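Side-chain contacts in 5-Carboxyvanillate Decarboxylase (PDB 4QRN), which probably catalyses the metal-dependent decarboxylation of 5-carboxyvanillate, as a manganese-binding member of the amidohydrolase superfamily: residues 220-225 / 230-235; 209-214 / 261-266; 350-355 / 360-365. One frame throughout, in Å; residues are numbered along the deposited sequence. Where two conformers were deposited one is given.

Contact 1: 220-225 / 230-235. With 1DF (4-hydroxy-3-methoxy-5-nitrobenzoic acid), chain F.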
# COMPACT_ATOMS: atom_id res chain seq x y z
N ASP A 220 -13.88 -2.60 7.03
CA ASP A 220 -14.01 -3.22 8.35
C ASP A 220 -12.69 -3.70 8.99
O ASP A 220 -12.45 -3.39 10.15
CB ASP A 220 -15.01 -4.38 8.35
CG ASP A 220 -16.46 -3.96 8.36
OD1 ASP A 220 -16.77 -2.77 8.46
OD2 ASP A 220 -17.28 -4.89 8.24
N PRO A 221 -11.85 -4.47 8.27
CA PRO A 221 -10.65 -4.97 8.95
C PRO A 221 -9.69 -3.85 9.34
O PRO A 221 -8.99 -3.96 10.35
CB PRO A 221 -10.03 -5.92 7.92
CG PRO A 221 -11.18 -6.36 7.09
CD PRO A 221 -12.01 -5.12 6.96
N MET A 222 -9.65 -2.78 8.56
CA MET A 222 -8.77 -1.67 8.90
C MET A 222 -9.31 -0.92 10.11
O MET A 222 -8.58 -0.58 11.05
CB MET A 222 -8.60 -0.74 7.69
CG MET A 222 -7.83 -1.43 6.56
SD MET A 222 -7.63 -0.45 5.09
CE MET A 222 -9.32 -0.38 4.55
N LEU A 223 -10.62 -0.66 10.10
CA LEU A 223 -11.25 0.06 11.18
C LEU A 223 -11.02 -0.62 12.53
O LEU A 223 -10.71 0.05 13.52
CB LEU A 223 -12.73 0.21 10.87
CG LEU A 223 -13.59 0.94 11.89
CD1 LEU A 223 -13.18 2.40 12.01
CD2 LEU A 223 -15.07 0.76 11.52
N GLU A 224 -11.16 -1.94 12.56
CA GLU A 224 -11.06 -2.64 13.85
C GLU A 224 -9.66 -2.48 14.46
O GLU A 224 -9.53 -2.42 15.69
CB GLU A 224 -11.51 -4.11 13.72
CG GLU A 224 -10.69 -4.93 12.75
CD GLU A 224 -11.35 -6.25 12.31
OE1 GLU A 224 -10.62 -7.12 11.79
OE2 GLU A 224 -12.59 -6.39 12.45
N ALA A 225 -8.63 -2.35 13.62
CA ALA A 225 -7.26 -2.25 14.08
C ALA A 225 -6.79 -0.82 14.27
O ALA A 225 -5.67 -0.60 14.68
CB ALA A 225 -6.35 -2.98 13.10
N ALA A 230 -5.33 7.98 7.99
CA ALA A 230 -4.09 8.41 7.35
C ALA A 230 -2.95 7.40 7.52
O ALA A 230 -2.10 7.30 6.62
CB ALA A 230 -3.68 9.78 7.85
N ILE A 231 -2.92 6.66 8.62
CA ILE A 231 -1.84 5.72 8.81
C ILE A 231 -1.77 4.64 7.72
O ILE A 231 -0.67 4.12 7.47
CB ILE A 231 -1.98 5.04 10.20
CG1 ILE A 231 -0.69 4.30 10.58
CG2 ILE A 231 -3.22 4.15 10.31
CD1 ILE A 231 -0.75 3.67 12.00
N PHE A 232 -2.89 4.25 7.10
CA PHE A 232 -2.86 3.09 6.21
C PHE A 232 -4.02 3.08 5.23
O PHE A 232 -3.81 3.00 4.02
CB PHE A 232 -2.84 1.80 7.04
CG PHE A 232 -2.75 0.56 6.20
CD1 PHE A 232 -1.55 0.17 5.64
CD2 PHE A 232 -3.88 -0.21 5.95
CE1 PHE A 232 -1.47 -0.97 4.84
CE2 PHE A 232 -3.82 -1.35 5.18
CZ PHE A 232 -2.60 -1.70 4.61
N GLY A 233 -5.25 3.15 5.73
CA GLY A 233 -6.40 3.03 4.87
C GLY A 233 -6.48 4.12 3.82
O GLY A 233 -6.92 3.87 2.70
N PHE A 234 -6.06 5.34 4.16
CA PHE A 234 -6.03 6.40 3.15
C PHE A 234 -5.20 5.98 1.93
O PHE A 234 -5.59 6.23 0.80
CB PHE A 234 -5.43 7.68 3.76
CG PHE A 234 -6.41 8.56 4.53
CD1 PHE A 234 -7.67 8.12 4.93
CD2 PHE A 234 -6.02 9.86 4.83
CE1 PHE A 234 -8.52 8.99 5.63
CE2 PHE A 234 -6.87 10.72 5.54
CZ PHE A 234 -8.12 10.28 5.94
N GLY A 235 -4.02 5.40 2.18
CA GLY A 235 -3.14 5.01 1.09
C GLY A 235 -3.70 3.85 0.28
O GLY A 235 -3.50 3.79 -0.93
C1 1DF F . -5.76 13.38 7.94
CO1 1DF F . -4.70 13.40 7.08
CO2 1DF F . -7.01 13.85 7.48
CM1 1DF F . -4.92 14.00 5.79
CM2 1DF F . -7.14 14.54 6.30
OM 1DF F . -8.32 15.05 5.84
CZ 1DF F . -6.05 14.74 5.46
CC 1DF F . -5.66 12.82 9.30
CV 1DF F . -9.52 14.64 6.51
O1 1DF F . -4.50 12.88 9.90
O2 1DF F . -6.67 12.33 9.82
O3 1DF F . -6.10 15.52 4.43
N 1DF F . -3.95 13.57 4.73
O11 1DF F . -4.08 13.87 3.58
O22 1DF F . -3.06 12.73 5.07
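Met-222 reaches from helix 220-225 to the turn that starts helix 233-248, and its sulfur makes the close approaches. SD lies 3.7 Å from Gly-233 CA and 3.9 Å from Phe-232 CD2. The chain runs straight through chi2 (178°), carrying SD to the turn, and the bend at chi3 (-67°) swings CE toward Ser-214. Gly-233 fits tightly here: a beta carbon on it would point at the sulfur. This is a Met-aromatic contact of the edge type, with SD 5.0 Å from the centroid of the Phe-232 ring and 74° off its normal; the two side chains cross nearly at right angles. Phe-232 is the N-cap residue of helix 233-248, and Met-240 of the second subunit packs on both Met-222 and Phe-232, so this tight patch belongs to the dimer interface. One residue on, Phe-234 turns away from Met-222 and offers its edge to the inhibitor, with CE2 3.7 Å from 1DF CO2, while Ala-230 N sits 3.6 Å above the centre of its ring. Replacing Phe-234 by an alanine would probably leave a gap beside the inhibitor ring and strip the aromatic cover from Ala-230 N. The far side of helix 220-225 is looser: Leu-223 and Asp-220 are partly exposed, and Glu-224 is exposed and modelled in two conformers.

Contact 2: 209-214 / 261-266. With MN (manganese (II) ion), chain E; 1DF (4-hydroxy-3-methoxy-5-nitrobenzoic acid), chain F.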
# COMPACT_ATOMS: atom_id res chain seq x y z
N ILE A 209 -6.49 13.61 -6.67
CA ILE A 209 -7.29 12.59 -5.98
C ILE A 209 -6.70 12.49 -4.58
O ILE A 209 -5.61 11.96 -4.38
CB ILE A 209 -7.31 11.24 -6.67
CG1 ILE A 209 -7.87 11.38 -8.08
CG2 ILE A 209 -8.20 10.28 -5.85
CD1 ILE A 209 -7.94 10.08 -8.88
N HIS A 210 -7.42 13.09 -3.63
CA HIS A 210 -7.03 13.11 -2.23
C HIS A 210 -7.66 11.90 -1.53
O HIS A 210 -8.72 11.43 -1.94
CB HIS A 210 -7.58 14.40 -1.62
CG HIS A 210 -7.13 14.63 -0.21
ND1 HIS A 210 -7.74 14.04 0.87
CD2 HIS A 210 -6.10 15.37 0.28
CE1 HIS A 210 -7.09 14.40 1.97
NE2 HIS A 210 -6.11 15.23 1.65
N PRO A 211 -7.05 11.41 -0.44
CA PRO A 211 -7.67 10.26 0.23
C PRO A 211 -9.02 10.56 0.85
O PRO A 211 -9.43 11.70 1.13
CB PRO A 211 -6.66 9.91 1.33
CG PRO A 211 -5.34 10.41 0.84
CD PRO A 211 -5.70 11.69 0.08
N ALA A 212 -9.70 9.46 1.14
CA ALA A 212 -10.85 9.40 2.00
C ALA A 212 -10.76 8.08 2.73
O ALA A 212 -10.03 7.16 2.33
CB ALA A 212 -12.16 9.48 1.20
N THR A 213 -11.54 7.95 3.79
CA THR A 213 -11.79 6.65 4.35
C THR A 213 -12.39 5.71 3.29
O THR A 213 -13.13 6.14 2.40
CB THR A 213 -12.76 6.73 5.55
OG1 THR A 213 -13.92 7.51 5.21
CG2 THR A 213 -12.08 7.35 6.74
N SER A 214 -12.06 4.43 3.42
CA SER A 214 -12.61 3.42 2.54
C SER A 214 -14.12 3.35 2.69
O SER A 214 -14.67 3.66 3.75
CB SER A 214 -12.03 2.07 2.93
OG SER A 214 -10.62 2.01 2.75
N VAL A 261 -1.52 12.99 -6.92
CA VAL A 261 -1.79 12.35 -5.64
C VAL A 261 -0.69 12.74 -4.66
O VAL A 261 0.43 13.10 -5.05
CB VAL A 261 -1.89 10.81 -5.73
CG1 VAL A 261 -3.14 10.39 -6.49
CG2 VAL A 261 -0.64 10.23 -6.37
N GLY A 262 -1.04 12.69 -3.39
CA GLY A 262 -0.14 13.01 -2.30
C GLY A 262 0.56 11.79 -1.73
O GLY A 262 0.61 10.71 -2.33
N HIS A 263 1.16 12.01 -0.56
CA HIS A 263 1.67 10.92 0.26
C HIS A 263 2.63 10.04 -0.54
O HIS A 263 2.63 8.82 -0.43
CB HIS A 263 0.51 10.14 0.92
CG HIS A 263 -0.54 11.08 1.42
ND1 HIS A 263 -1.71 11.29 0.74
CD2 HIS A 263 -0.51 12.00 2.42
CE1 HIS A 263 -2.39 12.26 1.34
NE2 HIS A 263 -1.68 12.71 2.36
N MET A 264 3.50 10.72 -1.30
CA MET A 264 4.56 10.05 -2.05
C MET A 264 4.02 9.06 -3.07
O MET A 264 4.71 8.11 -3.47
CB MET A 264 5.59 9.40 -1.10
CG MET A 264 7.05 9.70 -1.43
SD MET A 264 7.49 11.43 -1.06
CE MET A 264 7.39 12.18 -2.66
N GLY A 265 2.83 9.34 -3.59
CA GLY A 265 2.27 8.51 -4.66
C GLY A 265 1.46 7.33 -4.17
O GLY A 265 1.16 6.43 -4.96
N GLU A 266 1.08 7.35 -2.89
CA GLU A 266 0.21 6.31 -2.31
C GLU A 266 0.79 4.92 -2.59
O GLU A 266 0.10 3.98 -2.95
CB GLU A 266 -1.24 6.44 -2.82
CG GLU A 266 -1.81 7.89 -2.74
CD GLU A 266 -2.05 8.45 -1.35
OE1 GLU A 266 -1.73 7.77 -0.36
OE2 GLU A 266 -2.56 9.62 -1.26
MN MN E . -4.52 15.88 3.07
C1 1DF F . -5.76 13.38 7.94
CO1 1DF F . -4.70 13.40 7.08
CO2 1DF F . -7.01 13.85 7.48
CM1 1DF F . -4.92 14.00 5.79
CM2 1DF F . -7.14 14.54 6.30
OM 1DF F . -8.32 15.05 5.84
CZ 1DF F . -6.05 14.74 5.46
CC 1DF F . -5.66 12.82 9.30
CV 1DF F . -9.52 14.64 6.51
O1 1DF F . -4.50 12.88 9.90
O2 1DF F . -6.67 12.33 9.82
O3 1DF F . -6.10 15.52 4.43
N 1DF F . -3.95 13.57 4.73
O11 1DF F . -4.08 13.87 3.58
O22 1DF F . -3.06 12.73 5.07
O HOH W 1 -3.55 11.81 -2.54
O HOH W 2 -4.98 17.99 2.69
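Ile-209 and Val-261 end two neighbouring parallel strands with their CA atoms 5.5 Å apart; beyond them residues 210-214 run on as loop, while 263-266 coil into a short, weakly bonded left-handed turn with positive phi throughout. Val-261 CG1 rests against Ile-209 O. Water 1 ties the strand ends together, donating to Ile-209 O and to Glu-266 OE2 and accepting from Gly-262 N. OE2 is gripped a second time by His-263 ND1, 2.7 Å away and nearly straight at 167°; the oxygen lies in the imidazole plane and is met on its syn side, though the donor is tilted 31° out of the carboxylate plane, and the bond fixes the ring's rotation. Pro-211 CG presses on this pair, 3.5 Å from His-263 CE1 and 3.6 Å from Glu-266 OE2. The opposite nitrogen, His-263 NE2, bonds to Asp-336 OD2 and weakly to the nitro oxygen O11 of 1DF. His-210 carries its CG anti to the backbone N (chi1 -174°), and the bond from its ND1 to Pro-211 O holds the ring with NE2 directed at the manganese, 2.2 Å away. Glu-41, Asp-336, water 2 and two inhibitor oxygens, O3 and O11, complete the six ligands. This is the metal centre at the C-terminal mouth of an amidohydrolase barrel, where strands 207-209 and 259-261 lie side by side and helix 233-248 packs on Ile-209, Pro-211 and Glu-266.

Contact 3: 350-355 / 360-365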
# COMPACT_ATOMS: atom_id res chain seq x y z
N ASP A 350 14.22 21.68 3.84
CA ASP A 350 15.14 22.73 3.40
C ASP A 350 16.57 22.23 3.33
O ASP A 350 17.37 22.74 2.54
CB ASP A 350 15.12 23.89 4.40
CG ASP A 350 13.94 24.83 4.29
OD1 ASP A 350 13.21 24.88 3.27
OD2 ASP A 350 13.78 25.58 5.28
N ALA A 351 16.92 21.27 4.20
CA ALA A 351 18.32 20.86 4.40
C ALA A 351 18.67 19.52 3.77
O ALA A 351 19.71 18.93 4.07
CB ALA A 351 18.63 20.87 5.90
N MET A 352 17.81 19.05 2.85
CA MET A 352 18.10 17.78 2.19
C MET A 352 19.37 17.90 1.35
O MET A 352 19.71 18.96 0.83
CB MET A 352 16.95 17.36 1.28
CG MET A 352 15.71 16.99 2.07
SD MET A 352 14.42 16.19 1.07
CE MET A 352 13.73 17.58 0.15
N ASP A 353 20.05 16.77 1.19
CA ASP A 353 21.26 16.70 0.36
C ASP A 353 20.83 16.52 -1.08
O ASP A 353 20.85 15.43 -1.64
CB ASP A 353 22.17 15.57 0.83
CG ASP A 353 23.45 15.51 0.06
OD1 ASP A 353 23.78 16.46 -0.66
OD2 ASP A 353 24.17 14.49 0.17
N MET A 354 20.41 17.65 -1.65
CA MET A 354 19.76 17.72 -2.94
C MET A 354 20.24 19.03 -3.57
O MET A 354 20.38 20.03 -2.87
CB MET A 354 18.26 17.71 -2.65
CG MET A 354 17.38 17.73 -3.81
SD MET A 354 15.64 17.67 -3.31
CE MET A 354 15.40 16.05 -2.65
N SER A 355 20.51 19.02 -4.87
CA SER A 355 21.02 20.22 -5.51
C SER A 355 20.05 21.39 -5.36
O SER A 355 18.83 21.20 -5.22
CB SER A 355 21.27 19.98 -6.99
OG SER A 355 20.06 19.93 -7.72
N LYS A 360 14.69 23.63 -5.71
CA LYS A 360 13.79 24.68 -6.18
C LYS A 360 12.63 24.12 -7.01
O LYS A 360 11.51 24.62 -6.91
CB LYS A 360 14.58 25.75 -6.95
CG LYS A 360 13.71 26.84 -7.52
CD LYS A 360 14.54 27.95 -8.14
CE LYS A 360 13.64 29.12 -8.54
NZ LYS A 360 14.42 30.23 -9.20
N LYS A 361 12.88 23.10 -7.82
CA LYS A 361 11.78 22.42 -8.51
C LYS A 361 10.79 21.84 -7.50
O LYS A 361 9.58 22.02 -7.62
CB LYS A 361 12.30 21.30 -9.40
CG LYS A 361 13.08 21.80 -10.61
CD LYS A 361 13.55 20.60 -11.44
CE LYS A 361 14.30 21.02 -12.69
NZ LYS A 361 14.58 19.82 -13.55
N PHE A 362 11.32 21.11 -6.51
CA PHE A 362 10.52 20.45 -5.49
C PHE A 362 9.64 21.44 -4.72
O PHE A 362 8.44 21.20 -4.55
CB PHE A 362 11.48 19.69 -4.56
CG PHE A 362 10.81 19.06 -3.36
CD1 PHE A 362 9.96 17.97 -3.51
CD2 PHE A 362 11.03 19.55 -2.08
CE1 PHE A 362 9.34 17.39 -2.40
CE2 PHE A 362 10.42 18.96 -0.97
CZ PHE A 362 9.59 17.88 -1.14
N PHE A 363 10.21 22.54 -4.26
CA PHE A 363 9.46 23.48 -3.43
C PHE A 363 8.58 24.45 -4.20
O PHE A 363 7.57 24.91 -3.68
CB PHE A 363 10.40 24.31 -2.56
CG PHE A 363 10.72 23.69 -1.21
CD1 PHE A 363 9.76 23.65 -0.22
CD2 PHE A 363 12.00 23.22 -0.92
CE1 PHE A 363 10.06 23.18 1.07
CE2 PHE A 363 12.30 22.71 0.34
CZ PHE A 363 11.33 22.71 1.33
N GLN A 364 9.01 24.82 -5.41
CA GLN A 364 8.41 25.97 -6.11
C GLN A 364 8.04 25.69 -7.55
O GLN A 364 6.88 25.83 -7.93
CB GLN A 364 9.36 27.16 -6.08
CG GLN A 364 8.78 28.37 -6.82
CD GLN A 364 9.80 29.48 -6.99
OE1 GLN A 364 10.74 29.64 -6.21
NE2 GLN A 364 9.66 30.22 -8.07
N THR A 365 9.02 25.40 -8.42
CA THR A 365 8.73 25.56 -9.84
C THR A 365 7.94 24.41 -10.44
O THR A 365 7.25 24.63 -11.44
CB THR A 365 9.99 25.88 -10.66
OG1 THR A 365 10.92 24.81 -10.54
CG2 THR A 365 10.64 27.17 -10.17
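Asp-350 and Met-352 reach across to Phe-363 and Phe-362 where two successive helices are joined by a short loop: the end of helix 343-350 and the loop after it fold against helix 356-370, the last helix of the chain. The apolar part is a methionine meeting a ring. Met-352 bends at chi3 (-76°) and sets its methyl CE 3.8 Å from Phe-362 CE2, with the side chains crossing at about a right angle. Phe-362 in turn lays CD2 4.0 Å above one face of the Phe-363 ring, offset toward its rim. Ile-319 touches both Met-352 and Phe-362, so helix 316-326 packs against the apolar side.

The polar part belongs to Asp-350. Its OD1 approaches Phe-363 CZ at 3.5 Å, with carboxylate and ring planes 47° apart, and Asp-350 N lies in the plane of the same ring at its edge. The carboxylate is anchored by other partners: OD1 is hydrogen-bonded to Tyr-35 OH, and OD2 forms a salt bridge with Arg-37. Because Tyr-35 also stacks on Phe-363, the aspartate and the phenylalanine are held through a common neighbour.

Bonds to the backbone shape the rest. The side-chain amine of Lys-359 gathers the carbonyls of Asp-350 and Met-352, and Asp-353 is the centre of an inverse gamma turn closed by a weak Met-354 N to Met-352 O bond; Ser-355 then takes the N-cap position of the last helix. That helix widens into a pi-type turn at 361-365: Lys-360 O accepts from Gln-364 N at 2.9 Å and from Thr-365 N at 3.0 Å, the two donors arriving from opposite faces of its carbonyl plane.

Overall arrangement
Contact 2 lies in the heart of the chain, its centre about 6 Å from the chain's centre, whereas the centres of contacts 1 and 3 lie about 18 and 21 Å out, yet their touching residues are still largely buried. Helix 233-248 begins in contact 1 and packs against contact 2, where Phe-234 CG meets Pro-211 CB at 3.5 Å; both contacts touch the inhibitor and the second subunit. Contact 3 stands apart on the closing helix, its nearest atoms about 6 Å from contact 2, and no other chain of the assembly reaches it. The chemistry follows the place: metal coordination and hydrogen bonds in the core, sulfur-aromatic packing at the dimer interface, and aromatic packing beside an anchored carboxylate farther out.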